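Local coordinates for protein disulphide isomerase (Xylella fastidiosa, PDB 3FK8) that probably catalyses thiol-disulphide exchange or disulphide isomerisation as a member of the thioredoxin family, at residues 40-48 with 111-119. Sequence-based numbering, arbitrary orientation.
With FMT (formic acid), chain B.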
ATOM      1  N   TRP A  40       7.580  12.043  -3.793  1.00 13.29           N
ATOM      2  CA  TRP A  40       7.996  13.248  -3.066  1.00 14.23           C
ATOM      3  C   TRP A  40       7.846  13.097  -1.575  1.00 13.91           C
ATOM      4  O   TRP A  40       8.399  13.907  -0.839  1.00 15.68           O
ATOM      5  CB  TRP A  40       7.221  14.492  -3.550  1.00 15.52           C
ATOM      6  CG  TRP A  40       5.770  14.398  -3.330  1.00 14.63           C
ATOM      7  CD1 TRP A  40       4.812  14.012  -4.270  1.00 18.42           C
ATOM      8  CD2 TRP A  40       5.040  14.678  -2.112  1.00 16.06           C
ATOM      9  NE1 TRP A  40       3.565  14.036  -3.684  1.00 17.36           N
ATOM     10  CE2 TRP A  40       3.663  14.412  -2.366  1.00 16.34           C
ATOM     11  CE3 TRP A  40       5.409  15.109  -0.829  1.00 18.43           C
ATOM     12  CZ2 TRP A  40       2.669  14.598  -1.390  1.00 19.42           C
ATOM     13  CZ3 TRP A  40       4.433  15.295   0.124  1.00 20.07           C
ATOM     14  CH2 TRP A  40       3.071  15.035  -0.152  1.00 20.10           C
ATOM     15  N   CYS A  41       7.055  12.121  -1.117  1.00 11.65           N
ATOM     16  CA  CYS A  41       6.715  12.045   0.286  1.00 12.35           C
ATOM     17  C   CYS A  41       7.702  11.200   1.080  1.00 11.24           C
ATOM     18  O   CYS A  41       7.901  10.008   0.808  1.00 12.44           O
ATOM     19  CB  CYS A  41       5.346  11.461   0.390  1.00 13.21           C
ATOM     20  SG  CYS A  41       4.884  11.165   2.164  1.00 17.83           S
ATOM     21  N   THR A  42       8.376  11.858   2.015  1.00 12.39           N
ATOM     22  CA  THR A  42       9.436  11.189   2.745  0.50 12.26           C
ATOM     23  C   THR A  42       8.874  10.039   3.588  1.00 10.92           C
ATOM     24  O   THR A  42       9.558   9.043   3.778  1.00 12.08           O
ATOM     25  CB  THR A  42      10.313  12.201   3.548  0.50 12.84           C
ATOM     26  OG1 THR A  42       9.528  12.871   4.558  0.50 14.99           O
ATOM     27  CG2 THR A  42      10.866  13.207   2.584  0.50 15.01           C
ATOM     28  N   ASP A  43       7.629  10.152   4.106  1.00 10.02           N
ATOM     29  CA  ASP A  43       7.043   9.025   4.807  1.00  9.87           C
ATOM     30  C   ASP A  43       6.763   7.847   3.912  1.00 10.09           C
ATOM     31  O   ASP A  43       6.962   6.683   4.280  1.00 10.79           O
ATOM     32  CB  ASP A  43       5.787   9.488   5.528  1.00 10.60           C
ATOM     33  CG  ASP A  43       6.114  10.559   6.533  1.00 10.78           C
ATOM     34  OD1 ASP A  43       6.671  10.217   7.624  1.00 11.22           O
ATOM     35  OD2 ASP A  43       5.888  11.743   6.247  1.00 12.82           O
ATOM     36  N   CYS A  44       6.364   8.123   2.661  1.00 10.31           N
ATOM     37  CA  CYS A  44       6.168   7.038   1.699  1.00 10.08           C
ATOM     38  C   CYS A  44       7.480   6.349   1.344  1.00  9.76           C
ATOM     39  O   CYS A  44       7.529   5.114   1.224  1.00 11.60           O
ATOM     40  CB  CYS A  44       5.580   7.578   0.419  1.00 10.67           C
ATOM     41  SG  CYS A  44       3.891   8.250   0.583  1.00 13.03           S
ATOM     42  N   ARG A  45       8.547   7.146   1.176  1.00 11.26           N
ATOM     43  CA  ARG A  45       9.835   6.553   0.892  1.00 12.15           C
ATOM     44  C   ARG A  45      10.324   5.704   2.066  1.00 11.81           C
ATOM     45  O   ARG A  45      10.877   4.631   1.886  1.00 12.14           O
ATOM     46  CB  ARG A  45      10.867   7.624   0.551  1.00 12.50           C
ATOM     47  CG  ARG A  45      10.503   8.417  -0.743  1.00 14.76           C
ATOM     48  CD  ARG A  45      11.656   9.277  -1.310  1.00 21.38           C
ATOM     49  NE  ARG A  45      12.221  10.177  -0.292  1.00 23.97           N
ATOM     50  CZ  ARG A  45      11.839  11.438  -0.063  1.00 24.79           C
ATOM     51  NH1 ARG A  45      10.869  12.003  -0.762  1.00 25.28           N
ATOM     52  NH2 ARG A  45      12.451  12.160   0.872  1.00 25.57           N
ATOM     53  N   ALA A  46      10.110   6.189   3.294  1.00 11.47           N
ATOM     54  CA  ALA A  46      10.509   5.423   4.472  1.00 11.22           C
ATOM     55  C   ALA A  46       9.742   4.120   4.613  1.00 11.36           C
ATOM     56  O   ALA A  46      10.320   3.085   4.970  1.00 11.47           O
ATOM     57  CB  ALA A  46      10.387   6.274   5.709  1.00 13.74           C
ATOM     58  N   LEU A  47       8.427   4.154   4.360  1.00 10.50           N
ATOM     59  CA  LEU A  47       7.649   2.946   4.440  1.00 10.95           C
ATOM     60  C   LEU A  47       8.171   1.924   3.436  1.00 11.01           C
ATOM     61  O   LEU A  47       8.361   0.737   3.763  1.00 12.35           O
ATOM     62  CB  LEU A  47       6.162   3.258   4.178  1.00 10.25           C
ATOM     63  CG  LEU A  47       5.247   2.043   4.171  1.00 10.74           C
ATOM     64  CD1 LEU A  47       5.230   1.309   5.471  1.00 13.09           C
ATOM     65  CD2 LEU A  47       3.837   2.419   3.699  1.00 12.96           C
ATOM     66  N   ASP A  48       8.418   2.367   2.184  1.00 11.28           N
ATOM     67  CA  ASP A  48       8.922   1.455   1.175  1.00 12.60           C
ATOM     68  C   ASP A  48      10.260   0.852   1.580  1.00 12.72           C
ATOM     69  O   ASP A  48      10.468  -0.370   1.412  1.00 14.02           O
ATOM     70  CB  ASP A  48       9.055   2.163  -0.157  1.00 14.10           C
ATOM     71  CG  ASP A  48       9.331   1.203  -1.291  1.00 17.61           C
ATOM     72  OD1 ASP A  48       8.397   0.467  -1.656  1.00 22.35           O
ATOM     73  OD2 ASP A  48      10.479   1.190  -1.746  1.00 22.75           O
ATOM     74  N   GLY A 111      -4.669   8.263   9.289  1.00 16.71           N
ATOM     75  CA  GLY A 111      -3.285   8.630   9.085  1.00 17.14           C
ATOM     76  C   GLY A 111      -2.358   7.724   9.872  1.00 13.44           C
ATOM     77  O   GLY A 111      -1.260   8.128  10.253  1.00 16.31           O
ATOM     78  N   GLU A 112      -2.763   6.450  10.020  1.00 12.67           N
ATOM     79  CA  GLU A 112      -1.980   5.443  10.768  1.00 12.62           C
ATOM     80  C   GLU A 112      -0.522   5.346  10.321  1.00 11.85           C
ATOM     81  O   GLU A 112       0.366   5.104  11.132  1.00 13.25           O
ATOM     82  CB  GLU A 112      -2.621   4.058  10.635  1.00 13.17           C
ATOM     83  CG  GLU A 112      -3.877   3.874  11.457  1.00 15.62           C
ATOM     84  CD  GLU A 112      -5.173   4.240  10.729  1.00 16.43           C
ATOM     85  OE1 GLU A 112      -5.163   5.073   9.790  1.00 15.37           O
ATOM     86  OE2 GLU A 112      -6.247   3.768  11.193  1.00 22.08           O
ATOM     87  N   LEU A 113      -0.275   5.508   9.014  1.00 11.46           N
ATOM     88  CA  LEU A 113       1.089   5.415   8.463  1.00 10.79           C
ATOM     89  C   LEU A 113       1.619   6.766   7.995  1.00 10.06           C
ATOM     90  O   LEU A 113       2.698   6.810   7.409  1.00 10.42           O
ATOM     91  CB  LEU A 113       1.149   4.382   7.314  1.00 11.92           C
ATOM     92  CG  LEU A 113       0.741   2.980   7.751  1.00 12.62           C
ATOM     93  CD1 LEU A 113       0.678   2.101   6.502  1.00 16.09           C
ATOM     94  CD2 LEU A 113       1.709   2.386   8.785  1.00 15.10           C
ATOM     95  N   ALA A 114       0.923   7.851   8.325  1.00 10.89           N
ATOM     96  CA  ALA A 114       1.319   9.141   7.760  1.00 11.25           C
ATOM     97  C   ALA A 114       2.633   9.688   8.357  1.00 11.44           C
ATOM     98  O   ALA A 114       3.200  10.631   7.816  1.00 12.32           O
ATOM     99  CB  ALA A 114       0.182  10.125   7.857  1.00 13.51           C
ATOM    100  N   ASN A 115       3.085   9.105   9.473  1.00 10.70           N
ATOM    101  CA  ASN A 115       4.400   9.437  10.034  1.00 10.41           C
ATOM    102  C   ASN A 115       5.357   8.271   9.937  1.00 10.05           C
ATOM    103  O   ASN A 115       6.210   8.099  10.815  1.00 10.63           O
ATOM    104  CB  ASN A 115       4.250  10.006  11.447  1.00 11.18           C
ATOM    105  CG  ASN A 115       3.763  11.441  11.377  1.00 11.47           C
ATOM    106  OD1 ASN A 115       4.545  12.357  11.098  1.00 11.52           O
ATOM    107  ND2 ASN A 115       2.449  11.638  11.565  1.00 13.07           N
ATOM    108  N   ALA A 116       5.256   7.481   8.857  1.00 10.07           N
ATOM    109  CA  ALA A 116       6.105   6.278   8.732  1.00 10.42           C
ATOM    110  C   ALA A 116       7.606   6.593   8.800  1.00 11.04           C
ATOM    111  O   ALA A 116       8.371   5.730   9.214  1.00 11.52           O
ATOM    112  CB  ALA A 116       5.775   5.531   7.445  1.00 12.00           C
ATOM    113  N   ARG A 117       8.054   7.795   8.434  1.00 10.27           N
ATOM    114  CA  ARG A 117       9.498   8.098   8.567  1.00 10.99           C
ATOM    115  C   ARG A 117      10.004   8.035  10.009  1.00 12.10           C
ATOM    116  O   ARG A 117      11.204   7.923  10.211  1.00 13.33           O
ATOM    117  CB  ARG A 117       9.860   9.445   7.901  1.00 11.71           C
ATOM    118  CG  ARG A 117       9.588  10.601   8.816  1.00 11.80           C
ATOM    119  CD  ARG A 117       9.322  11.886   7.960  1.00 14.50           C
ATOM    120  NE  ARG A 117       9.078  12.998   8.877  1.00 14.38           N
ATOM    121  CZ  ARG A 117       7.944  13.192   9.577  1.00 11.83           C
ATOM    122  NH1 ARG A 117       6.866  12.382   9.418  1.00 12.44           N
ATOM    123  NH2 ARG A 117       7.919  14.227  10.454  1.00 15.10           N
ATOM    124  N   LYS A 118       9.101   8.144  10.989  1.00 11.42           N
ATOM    125  CA  LYS A 118       9.432   8.127  12.400  1.00 12.33           C
ATOM    126  C   LYS A 118       9.240   6.735  12.980  1.00 11.90           C
ATOM    127  O   LYS A 118       9.619   6.519  14.131  1.00 13.58           O
ATOM    128  CB  LYS A 118       8.516   9.093  13.164  1.00 14.23           C
ATOM    129  CG  LYS A 118       8.655  10.580  12.834  1.00 14.97           C
ATOM    130  CD  LYS A 118      10.097  11.078  12.909  1.00 17.43           C
ATOM    131  CE  LYS A 118      10.293  12.568  12.596  1.00 20.85           C
ATOM    132  NZ  LYS A 118      11.732  13.050  12.831  1.00 25.34           N
HETATM  133  N   MSE A 119       8.607   5.819  12.244  1.00 11.41           N
HETATM  134  CA  MSE A 119       8.325   4.488  12.757  1.00 11.47           C
HETATM  135  C   MSE A 119       9.557   3.617  12.684  1.00 12.37           C
HETATM  136  O   MSE A 119      10.409   3.781  11.804  1.00 14.91           O
HETATM  137  CB  MSE A 119       7.150   3.906  11.986  1.00 11.17           C
HETATM  138  CG  MSE A 119       5.860   4.633  12.269  1.00 11.67           C
HETATM  139 SE   MSE A 119       4.340   3.858  11.259  0.65 14.41          SE
HETATM  140  CE  MSE A 119       4.264   2.154  12.197  1.00 15.29           C
TER
HETATM  141  C   FMT B   1       6.915  14.990   2.785  1.00 31.31           C
HETATM  142  O1  FMT B   1       8.029  14.967   2.228  1.00 29.21           O
HETATM  143  O2  FMT B   1       6.385  14.055   3.409  1.00 32.46           O
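Asp43 and Arg117 join the first turn of helix 42-51 to the loop that leads into helix 121-132. A single carboxylate oxygen, Asp43 OD1, takes two bonds from that one arginine: the backbone Arg117 N donates to its anti lone pair (2.9 Å), and Arg117 NH1 to its syn lone pair in a nearly straight hydrogen bond (2.8 Å, 170°) that is also a salt bridge. With CG between the backbone N and the carbonyl carbon (chi1 83°), the extended Arg117 chain to NE passes Asp43 OD1, which N and NH1 can then both reach. OD1 lies in the guanidinium plane, although the carboxylate plane stands 88° to it. Asn115 OD1 is a second acceptor for Arg117 NH1 (2.9 Å), also at the guanidinium edge, fixing the rotation of the group. Asp43 OD2, by contrast, faces another acceptor, Ala114 O. Beside the polar pair, Ala46 CB sits 3.5 Å from Arg117 CA, and Leu47 CB meets Ala116 CB; Leu47 CD2 meets Leu113 CD1, and both leucines touch helix 121-132, Leu47 at Ile124 and Leu113 at Phe127. At the helix start, Cys41 SG accepts from Cys44 N (3.4 Å), an N-cap bond, while Thr42 N donates to O1 of a formic acid molecule, probably from the crystallisation liquor. Cys41 and Cys44, with Pro93 touching Cys44, are consistent with the CxxC active-site motif at a helix start seen in thioredoxin-type oxidoreductases.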